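Local coordinates for protein Hia (Haemophilus influenzae, PDB 1S7M) that probably mediates adhesion of the bacterium to host cells, as part of the passenger region of a trimeric autotransporter anchored in the outer membrane, at residues D79-L84 and H130-R134; K57-F63 and N72-Q76. All coordinates share one frame; numbering follows the deposited sequence.

Contact 1: residues D79-L84 and H130-R134; sequences DAYKGL and HDQVR
Gln132 reaches from its strand to the loop 79-84 and ties two backbone carbonyls together with one amide nitrogen. Its NE2 donates to Ala80 O at 2.9 Å and to Lys82 O, also at 2.9 Å, both nearly straight; the two acceptors lie in the amide plane, while NE2 itself stands well above each carbonyl plane. Both amide hydrogens are thus used, a task suited to the primary amide of glutamine. An extended chain (chi2 171°) carries the group this far, and the CG of Leu84 rests 3.6 Å from Gln132 CD.

Arg134 fixes the other end of the amide. It grips OE1 side-on, with NE at 3.0 Å and NH2 at 2.7 Å from that single oxygen of Gln132; together with the two NE2 bonds this fixes the rotation of the amide, OE1 toward Arg134 and NE2 toward the loop. A water joins Arg134 NH1 to Gly83 O, and NH1 also donates to Arg111 O. Near the start of the strand, the ring of His130 receives Ala80 CB over one face, 3.7 Å from its centroid, in a CH-pi contact.

Tyr81 to Leu84 form a type II turn, with Gly83 at the position that favours a positive phi. The turn follows helix 70-77, and Leu84 also packs on Val116 of strand 114-119, the antiparallel partner of strand 129-134.

Contact 2: residues K57-F63 and N72-Q76; sequences KFGDANF and NLTKQ
The ring of Phe63 lies stacked on the side-chain amide of Gln76, their planes only 7° apart. Gln76 CG covers that same face, 3.8 Å from the Phe63 ring centroid, in a CH-pi contact, while Asn72 OD1 sits at the ring edge, in plane, 3.4 Å from Phe63 CE1. Leu73 CD1 adds an apolar touch to Phe63 CE2. On the ring of Phe58, Lys75 CB rests over one face, and Asn72 ND2 approaches the edge 3.5 Å from Phe58 CE2. Asn72 thus turns a different end of its amide to each phenylalanine; its OD1 also accepts from Asn86.

Residues 57-60 form a type II beta turn, with Gly59 at the position where a positive phi suits glycine, and helix 70-77 lies against it in the GIN (HiaBD2_N) region. Gln76 binds this loop through both ends of its amide. Gly59 N donates to Gln76 OE1 at 2.9 Å, almost straight but from above the carbonyl plane, and Gln76 NE2 donates to Asp60 O at 2.8 Å, in the carbonyl plane. The bend at chi2 (69°) folds the Gln76 chain back so that its amide can lie flat on Phe63 while meeting the turn. A water bridges Gln76 OE1 and Lys57 O. Asp60 OD2 in turn accepts from Lys57 N at 3.0 Å, bracing the turn from within.

In the fold
Contact 2 closes along the chain before contact 1 opens, and their centres are about 12 Å apart. They meet directly through the backbone: Leu84 O lies 2.8 Å from Phe58 N and Gly83 N lies 2.9 Å from Phe58 O, both probable hydrogen bonds, so the two type II turns are joined. Tyr81 CB also packs against Lys75 O. Contact 2 holds the 57-63 loop to helix 70-77, and contact 1 packs the loop that follows the helix against strand 129-134 of the Trp-ring region, much later in the chain. Tyr81 OH is hydrogen-bonded to Glu138 of the second subunit and Phe58 packs on Ala136 of the second subunit, so both contacts lie at this homotrimer interface.

Contact 1: residues D79-L84 and H130-R134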
loop_
_atom_site.group_PDB
_atom_site.type_symbol
_atom_site.label_atom_id
_atom_site.label_comp_id
_atom_site.label_asym_id
_atom_site.label_seq_id
_atom_site.Cartn_x
_atom_site.Cartn_y
_atom_site.Cartn_z
ATOM N N ASP A 79 -9.618 -0.298 19.628
ATOM C CA ASP A 79 -9.773 -1.611 18.982
ATOM C C ASP A 79 -10.208 -1.530 17.515
ATOM O O ASP A 79 -9.959 -2.441 16.734
ATOM C CB ASP A 79 -10.753 -2.485 19.784
ATOM C CG ASP A 79 -10.236 -2.799 21.192
ATOM O OD1 ASP A 79 -9.075 -3.263 21.314
ATOM O OD2 ASP A 79 -10.982 -2.578 22.179
ATOM N N ALA A 80 -10.853 -0.439 17.140
ATOM C CA ALA A 80 -11.285 -0.255 15.765
ATOM C C ALA A 80 -10.071 -0.239 14.817
ATOM O O ALA A 80 -10.168 -0.642 13.635
ATOM C CB ALA A 80 -12.061 1.043 15.654
ATOM N N TYR A 81 -8.928 0.215 15.342
ATOM C CA TYR A 81 -7.685 0.297 14.558
ATOM C C TYR A 81 -6.742 -0.883 14.699
ATOM O O TYR A 81 -5.745 -0.989 13.976
ATOM C CB TYR A 81 -6.911 1.579 14.917
ATOM C CG TYR A 81 -7.645 2.823 14.481
ATOM C CD1 TYR A 81 -8.725 3.301 15.207
ATOM C CD2 TYR A 81 -7.314 3.466 13.283
ATOM C CE1 TYR A 81 -9.469 4.387 14.756
ATOM C CE2 TYR A 81 -8.046 4.542 12.826
ATOM C CZ TYR A 81 -9.119 4.993 13.559
ATOM O OH TYR A 81 -9.853 6.051 13.103
ATOM N N LYS A 82 -7.061 -1.785 15.618
ATOM C CA LYS A 82 -6.198 -2.919 15.901
ATOM C C LYS A 82 -5.740 -3.727 14.710
ATOM O O LYS A 82 -6.553 -4.255 13.954
ATOM C CB LYS A 82 -6.880 -3.840 16.902
ATOM C CG LYS A 82 -5.962 -4.289 18.023
ATOM C CD LYS A 82 -5.262 -5.570 17.699
ATOM C CE LYS A 82 -4.352 -5.967 18.845
ATOM N NZ LYS A 82 -3.684 -7.260 18.563
ATOM N N GLY A 83 -4.424 -3.846 14.559
ATOM C CA GLY A 83 -3.891 -4.602 13.446
ATOM C C GLY A 83 -3.600 -3.781 12.203
ATOM O O GLY A 83 -2.889 -4.248 11.320
ATOM N N LEU A 84 -4.148 -2.571 12.111
ATOM C CA LEU A 84 -3.852 -1.720 10.950
ATOM C C LEU A 84 -2.413 -1.240 11.101
ATOM O O LEU A 84 -1.999 -0.880 12.200
ATOM C CB LEU A 84 -4.763 -0.494 10.909
ATOM C CG LEU A 84 -6.226 -0.694 10.525
ATOM C CD1 LEU A 84 -6.908 0.663 10.430
ATOM C CD2 LEU A 84 -6.290 -1.416 9.177
ATOM N N HIS A 130 -18.447 0.014 13.353
ATOM C CA HIS A 130 -17.150 0.270 12.753
ATOM C C HIS A 130 -16.508 -1.029 12.309
ATOM O O HIS A 130 -16.716 -2.079 12.922
ATOM C CB HIS A 130 -16.185 1.009 13.686
ATOM C CG HIS A 130 -15.760 0.207 14.867
ATOM N ND1 HIS A 130 -16.210 0.471 16.142
ATOM C CD2 HIS A 130 -14.944 -0.872 14.968
ATOM C CE1 HIS A 130 -15.687 -0.411 16.977
ATOM N NE2 HIS A 130 -14.916 -1.236 16.291
ATOM N N ASP A 131 -15.751 -0.948 11.216
ATOM C CA ASP A 131 -15.012 -2.090 10.728
ATOM C C ASP A 131 -13.830 -1.525 9.938
ATOM O O ASP A 131 -13.758 -0.319 9.698
ATOM C CB ASP A 131 -15.899 -2.972 9.836
ATOM C CG ASP A 131 -15.458 -4.426 9.845
ATOM O OD1 ASP A 131 -14.263 -4.688 10.111
ATOM O OD2 ASP A 131 -16.305 -5.305 9.595
ATOM N N GLN A 132 -12.899 -2.384 9.557
ATOM C CA GLN A 132 -11.758 -1.952 8.755
ATOM C C GLN A 132 -12.007 -2.303 7.285
ATOM O O GLN A 132 -12.714 -3.283 6.969
ATOM C CB GLN A 132 -10.478 -2.642 9.249
ATOM C CG GLN A 132 -10.057 -2.187 10.684
ATOM C CD GLN A 132 -8.917 -3.017 11.269
ATOM O OE1 GLN A 132 -8.370 -3.892 10.607
ATOM N NE2 GLN A 132 -8.560 -2.743 12.525
ATOM N N VAL A 133 -11.450 -1.487 6.399
ATOM C CA VAL A 133 -11.528 -1.713 4.966
ATOM C C VAL A 133 -10.082 -1.849 4.479
ATOM O O VAL A 133 -9.379 -0.842 4.235
ATOM C CB VAL A 133 -12.187 -0.539 4.225
ATOM C CG1 VAL A 133 -12.330 -0.867 2.676
ATOM C CG2 VAL A 133 -13.539 -0.267 4.808
ATOM N N ARG A 134 -9.604 -3.082 4.387
ATOM C CA ARG A 134 -8.256 -3.267 3.900
ATOM C C ARG A 134 -8.332 -3.621 2.422
ATOM O O ARG A 134 -9.401 -3.547 1.808
ATOM C CB ARG A 134 -7.542 -4.353 4.691
ATOM C CG ARG A 134 -7.551 -4.102 6.176
ATOM C CD ARG A 134 -6.595 -5.037 6.872
ATOM N NE ARG A 134 -6.762 -5.000 8.321
ATOM C CZ ARG A 134 -5.978 -5.652 9.175
ATOM N NH1 ARG A 134 -4.974 -6.386 8.727
ATOM N NH2 ARG A 134 -6.198 -5.571 10.472
HETATM O O HOH W 1 -2.577 -6.619 10.546
#

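Contact 2: residues K57-F63 and N72-Q76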
loop_
_atom_site.group_PDB
_atom_site.type_symbol
_atom_site.label_atom_id
_atom_site.label_comp_id
_atom_site.label_asym_id
_atom_site.label_seq_id
_atom_site.Cartn_x
_atom_site.Cartn_y
_atom_site.Cartn_z
ATOM N N LYS A 57 2.029 -2.577 13.913
ATOM C CA LYS A 57 0.592 -2.509 13.713
ATOM C C LYS A 57 0.065 -1.801 14.942
ATOM O O LYS A 57 0.655 -1.916 16.011
ATOM C CB LYS A 57 -0.010 -3.918 13.671
ATOM C CG LYS A 57 0.518 -4.810 12.525
ATOM C CD LYS A 57 0.484 -4.061 11.193
ATOM C CE LYS A 57 0.615 -5.017 9.994
ATOM N NZ LYS A 57 1.905 -5.722 9.998
ATOM N N PHE A 58 -1.042 -1.082 14.813
ATOM C CA PHE A 58 -1.613 -0.435 15.986
ATOM C C PHE A 58 -2.067 -1.544 16.941
ATOM O O PHE A 58 -2.677 -2.546 16.517
ATOM C CB PHE A 58 -2.813 0.445 15.617
ATOM C CG PHE A 58 -2.440 1.759 14.974
ATOM C CD1 PHE A 58 -2.711 1.997 13.624
ATOM C CD2 PHE A 58 -1.832 2.763 15.716
ATOM C CE1 PHE A 58 -2.385 3.211 13.025
ATOM C CE2 PHE A 58 -1.500 3.993 15.125
ATOM C CZ PHE A 58 -1.778 4.218 13.769
ATOM N N GLY A 59 -1.775 -1.363 18.225
ATOM C CA GLY A 59 -2.160 -2.360 19.195
ATOM C C GLY A 59 -1.003 -3.266 19.566
ATOM O O GLY A 59 -1.130 -4.091 20.470
ATOM N N ASP A 60 0.125 -3.127 18.874
ATOM C CA ASP A 60 1.292 -3.951 19.178
ATOM C C ASP A 60 1.934 -3.520 20.493
ATOM O O ASP A 60 1.732 -2.399 20.964
ATOM C CB ASP A 60 2.345 -3.867 18.059
ATOM C CG ASP A 60 1.962 -4.683 16.812
ATOM O OD1 ASP A 60 0.850 -5.270 16.798
ATOM O OD2 ASP A 60 2.780 -4.740 15.851
ATOM N N ALA A 61 2.718 -4.424 21.073
ATOM C CA ALA A 61 3.424 -4.151 22.322
ATOM C C ALA A 61 4.686 -3.366 21.989
ATOM O O ALA A 61 5.063 -3.235 20.823
ATOM C CB ALA A 61 3.792 -5.456 23.001
ATOM N N ASN A 62 5.334 -2.832 23.009
ATOM C CA ASN A 62 6.558 -2.075 22.807
ATOM C C ASN A 62 6.291 -0.706 22.223
ATOM O O ASN A 62 7.195 -0.053 21.700
ATOM C CB ASN A 62 7.521 -2.851 21.907
ATOM C CG ASN A 62 7.760 -4.270 22.401
ATOM O OD1 ASN A 62 8.335 -4.486 23.485
ATOM N ND2 ASN A 62 7.310 -5.251 21.616
ATOM N N PHE A 63 5.041 -0.272 22.296
ATOM C CA PHE A 63 4.691 1.054 21.818
ATOM C C PHE A 63 4.918 1.910 23.045
ATOM O O PHE A 63 4.441 1.587 24.134
ATOM C CB PHE A 63 3.215 1.134 21.409
ATOM C CG PHE A 63 2.770 2.517 20.966
ATOM C CD1 PHE A 63 2.876 2.909 19.633
ATOM C CD2 PHE A 63 2.230 3.414 21.884
ATOM C CE1 PHE A 63 2.442 4.177 19.216
ATOM C CE2 PHE A 63 1.797 4.677 21.481
ATOM C CZ PHE A 63 1.900 5.061 20.142
ATOM N N ASN A 72 -1.715 9.377 17.294
ATOM C CA ASN A 72 -1.104 8.052 17.215
ATOM C C ASN A 72 -1.470 7.204 18.416
ATOM O O ASN A 72 -1.762 6.017 18.277
ATOM C CB ASN A 72 0.427 8.136 17.084
ATOM C CG ASN A 72 0.999 7.023 16.211
ATOM O OD1 ASN A 72 1.901 6.272 16.614
ATOM N ND2 ASN A 72 0.462 6.908 14.986
ATOM N N LEU A 73 -1.467 7.803 19.603
ATOM C CA LEU A 73 -1.804 7.058 20.826
ATOM C C LEU A 73 -3.275 6.595 20.853
ATOM O O LEU A 73 -3.574 5.481 21.277
ATOM C CB LEU A 73 -1.501 7.915 22.074
ATOM C CG LEU A 73 -1.734 7.238 23.434
ATOM C CD1 LEU A 73 -0.974 5.925 23.495
ATOM C CD2 LEU A 73 -1.264 8.170 24.581
ATOM N N THR A 74 -4.180 7.464 20.410
ATOM C CA THR A 74 -5.603 7.157 20.379
ATOM C C THR A 74 -5.829 5.905 19.528
ATOM O O THR A 74 -6.526 4.966 19.935
ATOM C CB THR A 74 -6.395 8.313 19.743
ATOM O OG1 THR A 74 -6.268 9.480 20.554
ATOM C CG2 THR A 74 -7.865 7.972 19.625
ATOM N N LYS A 75 -5.213 5.904 18.348
ATOM C CA LYS A 75 -5.354 4.790 17.433
ATOM C C LYS A 75 -4.717 3.555 18.048
ATOM O O LYS A 75 -5.260 2.449 17.925
ATOM C CB LYS A 75 -4.736 5.153 16.068
ATOM C CG LYS A 75 -5.595 6.172 15.293
ATOM C CD LYS A 75 -4.898 6.762 14.074
ATOM C CE LYS A 75 -5.881 7.653 13.312
ATOM N NZ LYS A 75 -5.207 8.519 12.302
ATOM N N GLN A 76 -3.578 3.746 18.717
ATOM C CA GLN A 76 -2.877 2.631 19.356
ATOM C C GLN A 76 -3.808 1.899 20.328
ATOM O O GLN A 76 -3.826 0.678 20.360
ATOM C CB GLN A 76 -1.644 3.124 20.143
ATOM C CG GLN A 76 -1.033 2.064 21.080
ATOM C CD GLN A 76 -0.364 0.897 20.360
ATOM O OE1 GLN A 76 -0.235 0.884 19.137
ATOM N NE2 GLN A 76 0.069 -0.090 21.123
HETATM O O HOH W 2 1.710 0.420 17.257
#